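Local coordinates for protein ComZ (Thermus thermophilus, PDB 6QVI) that probably acts as a pilus-tip DNA receptor in natural competence, a pilin joining a pseudopilin-like domain to a beta-solenoid domain, at residues 68-73 with 96-101; 106-111 with 127-132; 4-9 with 521-526; 89-94 with 114-119. All coordinates share one frame; numbering follows the deposited sequence.

Contact 1 of 4, residues 68-73 with 96-101; sequences TPFVNN and ATLYKD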
# COMPACT_ATOMS: atom_id res chain seq x y z
N THR A 68 -13.71 -15.36 -13.13
CA THR A 68 -14.90 -15.81 -13.77
C THR A 68 -15.92 -14.98 -13.04
O THR A 68 -15.98 -15.02 -11.84
CB THR A 68 -15.10 -17.32 -13.66
OG1 THR A 68 -16.25 -17.59 -12.88
CG2 THR A 68 -13.94 -17.98 -13.01
N PRO A 69 -16.68 -14.19 -13.76
CA PRO A 69 -17.64 -13.27 -13.18
C PRO A 69 -18.99 -13.85 -12.88
O PRO A 69 -19.27 -14.97 -13.19
CB PRO A 69 -17.79 -12.26 -14.28
CG PRO A 69 -17.74 -13.08 -15.48
CD PRO A 69 -16.72 -14.14 -15.21
N PHE A 70 -19.82 -13.03 -12.28
CA PHE A 70 -21.15 -13.42 -11.93
C PHE A 70 -22.01 -13.07 -13.09
O PHE A 70 -21.88 -12.01 -13.60
CB PHE A 70 -21.62 -12.56 -10.79
CG PHE A 70 -21.16 -12.99 -9.45
CD1 PHE A 70 -20.09 -12.39 -8.86
CD2 PHE A 70 -21.80 -13.96 -8.77
CE1 PHE A 70 -19.66 -12.77 -7.62
CE2 PHE A 70 -21.39 -14.36 -7.54
CZ PHE A 70 -20.32 -13.76 -6.96
N VAL A 71 -22.91 -13.96 -13.47
CA VAL A 71 -23.84 -13.66 -14.54
C VAL A 71 -25.19 -13.58 -13.88
O VAL A 71 -25.63 -14.48 -13.22
CB VAL A 71 -23.85 -14.72 -15.61
CG1 VAL A 71 -24.49 -14.16 -16.85
CG2 VAL A 71 -22.44 -15.15 -15.92
N ASN A 72 -25.82 -12.45 -14.06
CA ASN A 72 -27.11 -12.18 -13.45
C ASN A 72 -27.01 -12.52 -11.99
O ASN A 72 -27.75 -13.34 -11.51
CB ASN A 72 -28.22 -12.97 -14.10
CG ASN A 72 -28.55 -12.46 -15.45
OD1 ASN A 72 -28.66 -11.27 -15.65
ND2 ASN A 72 -28.71 -13.36 -16.39
N ASN A 73 -26.03 -11.96 -11.31
CA ASN A 73 -25.75 -12.21 -9.92
C ASN A 73 -25.63 -13.66 -9.48
O ASN A 73 -25.86 -13.93 -8.34
CB ASN A 73 -26.77 -11.53 -9.04
CG ASN A 73 -26.87 -10.07 -9.31
OD1 ASN A 73 -25.89 -9.36 -9.30
ND2 ASN A 73 -28.08 -9.61 -9.55
N ALA A 96 -23.75 -26.59 -5.84
CA ALA A 96 -23.44 -25.40 -5.07
C ALA A 96 -23.45 -24.21 -6.02
O ALA A 96 -22.79 -24.25 -7.07
CB ALA A 96 -22.09 -25.51 -4.37
N THR A 97 -24.19 -23.18 -5.65
CA THR A 97 -24.32 -21.95 -6.42
C THR A 97 -24.03 -20.79 -5.50
O THR A 97 -24.44 -20.79 -4.33
CB THR A 97 -25.72 -21.77 -7.02
OG1 THR A 97 -26.08 -22.92 -7.79
CG2 THR A 97 -25.73 -20.59 -7.94
N LEU A 98 -23.30 -19.80 -6.03
CA LEU A 98 -22.92 -18.60 -5.30
C LEU A 98 -23.66 -17.42 -5.89
O LEU A 98 -23.61 -17.21 -7.11
CB LEU A 98 -21.40 -18.37 -5.38
CG LEU A 98 -20.99 -17.05 -4.72
CD1 LEU A 98 -21.39 -17.09 -3.27
CD2 LEU A 98 -19.50 -16.76 -4.88
N TYR A 99 -24.38 -16.69 -5.05
CA TYR A 99 -25.17 -15.54 -5.47
C TYR A 99 -24.70 -14.27 -4.78
O TYR A 99 -24.49 -14.26 -3.56
CB TYR A 99 -26.65 -15.76 -5.13
CG TYR A 99 -27.22 -17.03 -5.68
CD1 TYR A 99 -27.14 -18.22 -4.96
CD2 TYR A 99 -27.89 -17.05 -6.89
CE1 TYR A 99 -27.68 -19.39 -5.45
CE2 TYR A 99 -28.44 -18.20 -7.38
CZ TYR A 99 -28.34 -19.38 -6.66
OH TYR A 99 -28.89 -20.54 -7.22
N LYS A 100 -24.56 -13.20 -5.54
CA LYS A 100 -24.24 -11.91 -4.95
C LYS A 100 -25.50 -11.06 -4.85
O LYS A 100 -26.42 -11.17 -5.67
CB LYS A 100 -23.15 -11.16 -5.73
CG LYS A 100 -23.65 -10.29 -6.83
CD LYS A 100 -22.49 -9.65 -7.56
CE LYS A 100 -22.67 -8.18 -7.65
NZ LYS A 100 -21.81 -7.70 -8.75
N ASP A 101 -25.53 -10.22 -3.82
CA ASP A 101 -26.64 -9.29 -3.63
C ASP A 101 -26.60 -8.17 -4.65
O ASP A 101 -25.55 -7.59 -4.92
CB ASP A 101 -26.56 -8.70 -2.22
CG ASP A 101 -27.85 -8.04 -1.78
OD1 ASP A 101 -28.64 -8.68 -1.05
OD2 ASP A 101 -28.06 -6.86 -2.16
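Phe70 and Asn73 set the loop that leads into strand 74-76 against the last residues of strand 90-100. The Phe70 ring, with CG anti to the carbonyl carbon (chi1 -81°), presents one face to Lys100: Lys100 CB stands 4.1 Å from the ring centroid, close to the normal, in a CH-pi contact, while Lys100 CD lies 3.9 Å from Phe70 CD1. The rim meets Leu98, with Phe70 CZ 3.7 Å from Leu98 CD2 and Leu98 O in the ring plane, 3.6 Å from Phe70 CE2. Lys100 has CG in the crowded position between N and carbonyl carbon (chi1 89°). Its chain, bent at chi3, crosses Asn73 at about a right angle, Lys100 CG 3.5 Å from Asn73 OD1, and carries NZ to a hydrogen bond with Ala56 O. Main chain adds one hydrogen bond, Lys100 N to Asn73 O at 3.2 Å, the donor 39° out of the carbonyl plane. An alanine at Phe70 would probably loosen the loop, because the CH-pi face and the Leu98 contact would both be gone. The lysine thus serves two chemistries, its methylenes lying on an aromatic face while its likely charged tip is bound elsewhere.

Contact 2 of 4, residues 106-111 with 127-132; sequences QLFTLV and FRISNS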
# COMPACT_ATOMS: atom_id res chain seq x y z
N GLN A 106 -21.02 -6.57 -0.91
CA GLN A 106 -20.32 -7.33 0.11
C GLN A 106 -21.13 -8.52 0.64
O GLN A 106 -20.60 -9.31 1.42
CB GLN A 106 -19.93 -6.44 1.28
CG GLN A 106 -19.34 -5.15 0.86
CD GLN A 106 -18.72 -4.44 2.02
OE1 GLN A 106 -17.56 -4.05 1.97
NE2 GLN A 106 -19.47 -4.30 3.11
N LEU A 107 -22.42 -8.58 0.32
CA LEU A 107 -23.31 -9.65 0.76
C LEU A 107 -23.32 -10.77 -0.26
O LEU A 107 -23.68 -10.56 -1.42
CB LEU A 107 -24.71 -9.09 1.00
CG LEU A 107 -24.70 -8.01 2.07
CD1 LEU A 107 -26.10 -7.75 2.58
CD2 LEU A 107 -23.79 -8.51 3.21
N PHE A 108 -22.96 -11.97 0.19
CA PHE A 108 -22.99 -13.14 -0.68
C PHE A 108 -23.77 -14.27 -0.03
O PHE A 108 -23.68 -14.49 1.19
CB PHE A 108 -21.57 -13.61 -0.99
CG PHE A 108 -20.72 -12.58 -1.66
CD1 PHE A 108 -20.06 -11.61 -0.91
CD2 PHE A 108 -20.56 -12.58 -3.04
CE1 PHE A 108 -19.29 -10.65 -1.51
CE2 PHE A 108 -19.77 -11.61 -3.65
CZ PHE A 108 -19.14 -10.65 -2.87
N THR A 109 -24.53 -14.99 -0.85
CA THR A 109 -25.30 -16.17 -0.42
C THR A 109 -24.73 -17.39 -1.12
O THR A 109 -24.64 -17.44 -2.35
CB THR A 109 -26.81 -16.02 -0.72
OG1 THR A 109 -27.35 -14.85 -0.04
CG2 THR A 109 -27.62 -17.29 -0.30
N LEU A 110 -24.30 -18.36 -0.31
CA LEU A 110 -23.84 -19.67 -0.80
C LEU A 110 -24.98 -20.68 -0.64
O LEU A 110 -25.55 -20.80 0.46
CB LEU A 110 -22.61 -20.13 -0.03
CG LEU A 110 -21.89 -21.38 -0.50
CD1 LEU A 110 -21.55 -21.44 -2.02
CD2 LEU A 110 -20.69 -21.66 0.37
N VAL A 111 -25.37 -21.36 -1.72
CA VAL A 111 -26.50 -22.30 -1.70
C VAL A 111 -26.06 -23.65 -2.25
O VAL A 111 -25.51 -23.73 -3.36
CB VAL A 111 -27.71 -21.76 -2.51
CG1 VAL A 111 -28.64 -22.86 -2.89
CG2 VAL A 111 -28.48 -20.80 -1.71
N PHE A 127 -23.11 -14.51 3.80
CA PHE A 127 -21.91 -13.91 4.36
C PHE A 127 -21.83 -12.44 4.02
O PHE A 127 -22.35 -11.99 2.99
CB PHE A 127 -20.65 -14.59 3.85
CG PHE A 127 -20.70 -16.04 3.89
CD1 PHE A 127 -21.33 -16.74 2.88
CD2 PHE A 127 -20.11 -16.72 4.94
CE1 PHE A 127 -21.37 -18.12 2.91
CE2 PHE A 127 -20.17 -18.10 4.97
CZ PHE A 127 -20.79 -18.79 3.95
N ARG A 128 -21.01 -11.74 4.76
CA ARG A 128 -20.68 -10.38 4.47
C ARG A 128 -19.19 -10.50 4.37
O ARG A 128 -18.55 -10.92 5.29
CB ARG A 128 -21.07 -9.47 5.59
CG ARG A 128 -20.04 -8.41 5.87
CD ARG A 128 -20.66 -7.04 5.93
NE ARG A 128 -21.83 -7.01 6.77
CZ ARG A 128 -22.91 -6.31 6.47
NH1 ARG A 128 -22.94 -5.59 5.36
NH2 ARG A 128 -23.96 -6.33 7.29
N ILE A 129 -18.63 -10.16 3.23
CA ILE A 129 -17.21 -10.31 2.97
C ILE A 129 -16.66 -9.00 2.43
O ILE A 129 -17.14 -8.49 1.41
CB ILE A 129 -16.90 -11.43 1.97
CG1 ILE A 129 -17.61 -12.72 2.39
CG2 ILE A 129 -15.38 -11.61 1.82
CD1 ILE A 129 -17.33 -13.82 1.41
N SER A 130 -15.62 -8.48 3.10
CA SER A 130 -14.93 -7.29 2.60
C SER A 130 -13.43 -7.49 2.81
O SER A 130 -13.01 -8.06 3.82
CB SER A 130 -15.47 -6.04 3.30
OG SER A 130 -15.14 -6.02 4.68
N ASN A 131 -12.64 -7.09 1.81
CA ASN A 131 -11.19 -7.22 1.89
C ASN A 131 -10.50 -5.94 2.40
O ASN A 131 -11.07 -4.85 2.42
CB ASN A 131 -10.63 -7.61 0.52
CG ASN A 131 -10.87 -9.08 0.19
OD1 ASN A 131 -10.17 -9.97 0.70
ND2 ASN A 131 -11.89 -9.36 -0.65
N SER A 132 -9.25 -6.09 2.83
CA SER A 132 -8.53 -4.91 3.30
C SER A 132 -8.32 -3.95 2.15
O SER A 132 -8.50 -2.73 2.31
CB SER A 132 -7.19 -5.28 3.95
OG SER A 132 -7.38 -5.78 5.27
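Three main-chain hydrogen bonds, all nearly straight, join the opening of strand 107-115 to the end of strand 120-130, the two arms of a beta hairpin. Phe108 and Phe127 form an antiparallel hydrogen-bonded pair: Phe127 N reaches Phe108 O at 2.7 Å, almost along the C=O axis, and Phe108 N reaches Phe127 O at 2.9 Å in the carbonyl plane. Ile129 N to Gln106 O, 2.8 Å, extends the ladder past the non-hydrogen-bonded pair Leu107-Arg128. Among apolar contacts, Leu110 CB meets the edge of the Phe127 ring in its plane, 3.8 Å from Phe127 CE1, and Phe108 CD1 touches Ile129 CD1; Phe518 from strand 517-529 and Lys29 of helix 12-40 also pack on Phe127, consistent with the sheet-on-helix build of a pseudopilin-like domain. On the other face Leu107 and Arg128 run side by side, with Leu107 CD2 over one face of the guanidinium, 3.7 Å from Arg128 NH1. That group has a long, weak ion pair with Asp104. The aromatic face is therefore held by apolar contact, whereas the Leu107-Arg128 face sets a methyl group against the flat, probably charged guanidinium; the backbone supplies the direct hydrogen bonding between the strands.

Contact 3 of 4, residues 4-9 with 521-526; sequences ELWTTR and LSYERR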
# COMPACT_ATOMS: atom_id res chain seq x y z
N GLU A 4 -20.55 -27.89 11.03
CA GLU A 4 -21.82 -27.78 11.73
C GLU A 4 -22.30 -29.18 12.12
O GLU A 4 -22.42 -30.05 11.26
CB GLU A 4 -22.86 -27.06 10.88
CG GLU A 4 -24.19 -26.79 11.56
CD GLU A 4 -24.50 -25.32 11.71
OE1 GLU A 4 -23.87 -24.49 11.02
OE2 GLU A 4 -25.39 -25.00 12.51
N LEU A 5 -22.56 -29.38 13.41
CA LEU A 5 -22.99 -30.65 13.97
C LEU A 5 -24.32 -30.45 14.68
O LEU A 5 -24.48 -29.49 15.44
CB LEU A 5 -22.02 -31.21 14.99
CG LEU A 5 -20.67 -31.79 14.61
CD1 LEU A 5 -19.79 -30.81 13.82
CD2 LEU A 5 -20.00 -32.24 15.88
N TRP A 6 -25.25 -31.37 14.47
CA TRP A 6 -26.51 -31.27 15.19
C TRP A 6 -27.13 -32.63 15.45
O TRP A 6 -26.76 -33.67 14.89
CB TRP A 6 -27.49 -30.34 14.48
CG TRP A 6 -28.14 -30.83 13.24
CD1 TRP A 6 -29.38 -31.40 13.13
CD2 TRP A 6 -27.61 -30.75 11.92
NE1 TRP A 6 -29.64 -31.67 11.81
CE2 TRP A 6 -28.57 -31.29 11.06
CE3 TRP A 6 -26.41 -30.26 11.39
CZ2 TRP A 6 -28.37 -31.36 9.69
CZ3 TRP A 6 -26.21 -30.35 10.03
CH2 TRP A 6 -27.17 -30.89 9.20
N THR A 7 -28.08 -32.58 16.36
CA THR A 7 -28.85 -33.70 16.84
C THR A 7 -30.22 -33.63 16.19
O THR A 7 -30.79 -32.55 16.02
CB THR A 7 -28.98 -33.57 18.36
OG1 THR A 7 -27.73 -33.96 18.95
CG2 THR A 7 -30.16 -34.39 18.91
N THR A 8 -30.71 -34.78 15.75
CA THR A 8 -32.02 -34.77 15.12
C THR A 8 -32.77 -36.03 15.51
O THR A 8 -32.24 -36.93 16.16
CB THR A 8 -31.90 -34.62 13.60
OG1 THR A 8 -33.16 -34.18 13.09
CG2 THR A 8 -31.46 -35.95 12.97
N ARG A 9 -34.04 -36.05 15.14
CA ARG A 9 -34.81 -37.28 15.18
C ARG A 9 -35.34 -37.65 13.81
O ARG A 9 -36.12 -38.59 13.69
CB ARG A 9 -35.93 -37.20 16.23
CG ARG A 9 -35.40 -37.58 17.60
CD ARG A 9 -36.43 -37.46 18.67
NE ARG A 9 -35.90 -37.86 19.97
CZ ARG A 9 -35.96 -39.11 20.47
NH1 ARG A 9 -36.53 -40.09 19.78
NH2 ARG A 9 -35.46 -39.37 21.67
N LEU A 521 -23.94 -14.07 8.31
CA LEU A 521 -25.12 -13.32 8.72
C LEU A 521 -26.31 -14.23 8.98
O LEU A 521 -27.20 -13.87 9.76
CB LEU A 521 -25.52 -12.28 7.68
CG LEU A 521 -24.54 -11.14 7.33
CD1 LEU A 521 -25.20 -10.14 6.42
CD2 LEU A 521 -23.97 -10.45 8.56
N SER A 522 -26.35 -15.40 8.35
CA SER A 522 -27.46 -16.30 8.53
C SER A 522 -27.10 -17.68 8.02
O SER A 522 -26.26 -17.85 7.14
CB SER A 522 -28.71 -15.79 7.83
OG SER A 522 -28.54 -15.93 6.44
N TYR A 523 -27.80 -18.67 8.55
CA TYR A 523 -27.60 -20.02 8.05
C TYR A 523 -28.92 -20.78 8.11
O TYR A 523 -29.67 -20.65 9.08
CB TYR A 523 -26.52 -20.69 8.85
CG TYR A 523 -26.54 -22.17 8.81
CD1 TYR A 523 -25.72 -22.87 7.94
CD2 TYR A 523 -27.33 -22.88 9.69
CE1 TYR A 523 -25.71 -24.25 7.95
CE2 TYR A 523 -27.33 -24.24 9.70
CZ TYR A 523 -26.54 -24.92 8.84
OH TYR A 523 -26.61 -26.30 8.88
N GLU A 524 -29.19 -21.55 7.06
CA GLU A 524 -30.49 -22.18 6.95
C GLU A 524 -30.41 -23.54 6.24
O GLU A 524 -29.65 -23.71 5.28
CB GLU A 524 -31.40 -21.21 6.22
CG GLU A 524 -32.53 -21.77 5.43
CD GLU A 524 -33.37 -20.68 4.77
OE1 GLU A 524 -32.85 -19.55 4.55
OE2 GLU A 524 -34.56 -20.96 4.49
N ARG A 525 -31.18 -24.51 6.72
CA ARG A 525 -31.33 -25.78 6.02
C ARG A 525 -32.80 -26.16 5.96
O ARG A 525 -33.48 -26.16 7.00
CB ARG A 525 -30.52 -26.90 6.67
CG ARG A 525 -30.66 -26.98 8.12
CD ARG A 525 -30.32 -28.36 8.59
NE ARG A 525 -30.49 -28.46 10.04
CZ ARG A 525 -29.60 -28.07 10.94
NH1 ARG A 525 -28.44 -27.55 10.54
NH2 ARG A 525 -29.85 -28.23 12.23
N ARG A 526 -33.30 -26.49 4.77
CA ARG A 526 -34.71 -26.87 4.61
C ARG A 526 -34.77 -28.20 3.88
O ARG A 526 -34.10 -28.38 2.86
CB ARG A 526 -35.52 -25.84 3.80
CG ARG A 526 -35.54 -24.43 4.41
CD ARG A 526 -36.61 -23.52 3.78
NE ARG A 526 -37.97 -23.96 4.16
CZ ARG A 526 -38.84 -24.55 3.33
NH1 ARG A 526 -38.47 -24.88 2.09
NH2 ARG A 526 -40.05 -24.90 3.76
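Arg525 leaves strand 517-529 with CB directed toward the N-terminal segment 4-9. CG takes the crowded position between N and carbonyl carbon (chi1 47°), and from there to NE the chain is extended, which carries the guanidinium out to Trp6. CD is the first atom to arrive, 3.7 Å from Trp6 CZ2. NE follows at 3.6 Å from Trp6 CE2, and CZ lies above the centre of the indole, 3.4 Å from Trp6 CE2. At the tip the two nitrogens part: NH2 is over the five-membered ring, 3.3 Å from Trp6 CG, and NH1 is over the benzo ring, 3.5 Å from Trp6 CE3. The planes differ by only 8°, so this is a flat stack and a cation-pi contact together. NH1 also gives a weak hydrogen bond to Tyr523 OH at 2.8 Å; that hydroxyl is hydrogen-bonded in addition to Glu22 of helix 12-40. Glu4 lays its carboxylate on a face of the Tyr523 ring, planes 5° apart, with Glu4 OE1 3.5 Å from Tyr523 CZ. Its OE2 stays 4.4 Å from Arg525 NH1, beyond a salt bridge. An alanine at Trp6 would probably leave the terminal segment poorly anchored, since the whole guanidinium stack would be lost. The segment is thus attached mainly by stacked flat groups, and the nearby positive charge probably eases the placing of a carboxylate over the tyrosine ring.

Contact 4 of 4, residues 89-94 with 114-119; sequences NPVGRY and GTSGGA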
# COMPACT_ATOMS: atom_id res chain seq x y z
N ASN A 89 -17.91 -44.58 -2.57
CA ASN A 89 -19.10 -44.80 -3.41
C ASN A 89 -20.12 -43.67 -3.27
O ASN A 89 -20.12 -42.91 -2.29
CB ASN A 89 -19.73 -46.17 -3.10
CG ASN A 89 -18.68 -47.29 -3.03
OD1 ASN A 89 -17.63 -47.21 -3.70
ND2 ASN A 89 -18.99 -48.35 -2.29
N PRO A 90 -20.99 -43.49 -4.28
CA PRO A 90 -21.86 -42.31 -4.30
C PRO A 90 -22.98 -42.41 -3.27
O PRO A 90 -23.74 -43.38 -3.25
CB PRO A 90 -22.42 -42.29 -5.73
CG PRO A 90 -21.54 -43.17 -6.52
CD PRO A 90 -21.08 -44.23 -5.55
N VAL A 91 -23.13 -41.37 -2.49
CA VAL A 91 -24.17 -41.30 -1.54
C VAL A 91 -25.16 -40.27 -1.99
O VAL A 91 -26.30 -40.32 -1.60
CB VAL A 91 -23.65 -40.89 -0.20
CG1 VAL A 91 -24.79 -40.39 0.64
CG2 VAL A 91 -22.97 -42.06 0.44
N GLY A 92 -24.74 -39.32 -2.82
CA GLY A 92 -25.65 -38.32 -3.30
C GLY A 92 -24.97 -37.29 -4.15
O GLY A 92 -23.79 -37.34 -4.32
N ARG A 93 -25.74 -36.40 -4.72
CA ARG A 93 -25.19 -35.35 -5.52
C ARG A 93 -25.58 -34.02 -4.92
O ARG A 93 -26.48 -33.95 -4.12
CB ARG A 93 -25.71 -35.41 -6.94
CG ARG A 93 -26.10 -36.79 -7.44
CD ARG A 93 -25.07 -37.36 -8.41
NE ARG A 93 -25.21 -36.86 -9.78
CZ ARG A 93 -24.38 -37.18 -10.78
NH1 ARG A 93 -23.36 -37.99 -10.56
NH2 ARG A 93 -24.57 -36.67 -11.99
N TYR A 94 -24.90 -32.96 -5.29
CA TYR A 94 -25.27 -31.66 -4.80
C TYR A 94 -24.89 -30.62 -5.75
O TYR A 94 -24.08 -30.82 -6.59
CB TYR A 94 -24.71 -31.35 -3.44
CG TYR A 94 -23.25 -31.22 -3.38
CD1 TYR A 94 -22.60 -30.21 -4.01
CD2 TYR A 94 -22.51 -32.12 -2.69
CE1 TYR A 94 -21.25 -30.09 -3.94
CE2 TYR A 94 -21.16 -32.01 -2.63
CZ TYR A 94 -20.55 -30.99 -3.25
OH TYR A 94 -19.21 -30.92 -3.18
N GLY A 114 -28.85 -30.37 -2.16
CA GLY A 114 -28.40 -31.75 -2.16
C GLY A 114 -29.48 -32.79 -2.34
O GLY A 114 -30.62 -32.53 -2.08
N THR A 115 -29.11 -33.95 -2.85
CA THR A 115 -30.07 -35.02 -3.04
C THR A 115 -29.45 -36.31 -2.66
O THR A 115 -28.31 -36.50 -2.92
CB THR A 115 -30.50 -35.24 -4.48
OG1 THR A 115 -29.40 -35.70 -5.22
CG2 THR A 115 -31.01 -34.00 -5.11
N SER A 116 -30.21 -37.21 -2.09
CA SER A 116 -29.68 -38.49 -1.71
C SER A 116 -30.76 -39.53 -1.58
O SER A 116 -31.47 -39.53 -0.60
CB SER A 116 -28.93 -38.38 -0.40
OG SER A 116 -28.93 -39.60 0.30
N GLY A 117 -30.87 -40.43 -2.54
CA GLY A 117 -31.88 -41.45 -2.44
C GLY A 117 -33.29 -40.90 -2.43
O GLY A 117 -34.03 -41.11 -1.47
N GLY A 118 -33.65 -40.15 -3.47
CA GLY A 118 -35.01 -39.64 -3.58
C GLY A 118 -35.43 -38.67 -2.50
O GLY A 118 -36.63 -38.44 -2.33
N ALA A 119 -34.49 -38.13 -1.74
CA ALA A 119 -34.74 -37.06 -0.78
C ALA A 119 -33.88 -35.87 -1.18
O ALA A 119 -32.69 -36.01 -1.50
CB ALA A 119 -34.45 -37.48 0.66
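Arg93 and Thr115 form the antiparallel hydrogen-bonded pair at the far end of the hairpin of strands 90-100 and 107-115, each using both its peptide N-H and its carbonyl. Thr115 N donates to Arg93 O at 2.9 Å, nearly along the C=O axis, and Arg93 N donates to Thr115 O at 3.1 Å in the carbonyl plane, though the angle at that hydrogen, 140°, is less straight. One step beyond the pair, Ser116 has OG anti to its backbone N, which places the hydroxyl for a weak hydrogen bond to Val91 O at 3.3 Å. The peptide N-H of Ser116 is taken internally by Ala119 O, its N 2.8 Å from that oxygen, closing the tight turn into strand 120-130; Gly117 and Gly118, both with positive phi, give that turn a conformation close to type I'. Other strands take further backbone groups: Val91 and Gly92 are bonded to Val83, Tyr94 to Glu81 and Gly114 to Ala121.

Side chains contribute little across this pair. Arg93 and Thr115 lie alongside one another, while Tyr94 CB rests 3.9 Å from Gly114 CA and the Tyr94 side chain touches Lys27 of helix 12-40, against which the pseudopilin-like sheet packs. Gly92 CA is 3.2 Å from Thr115 O, and a beta carbon there would point toward segment 114-119 and come too close to that oxygen. Where strands are joined chiefly through peptide groups, glycine thus has two uses: Gly92 permits close backbone approach, and Gly117 and Gly118 the sharp reversal.

All four contacts reach one antiparallel sheet, yet their chemistry follows their place in it. Contacts 2 and 4 hold neighbouring strands together, share strand 107-115 with centres 28 Å apart, and rely on backbone ladders; both are partly buried. Contacts 1 and 3 lie at the surface and tie irregular segments to strands 90-100 and 517-529, so side chains do more of the work: an aromatic face under lysine methylenes in one, stacked charged and aromatic groups in the other. Contacts 1 and 2 touch directly, strand 90-100 pairing with 107-115 through Thr97 N and Val111 O. Contact 3 meets contact 2 only by packing around Leu521, and closes the longest sequence separation.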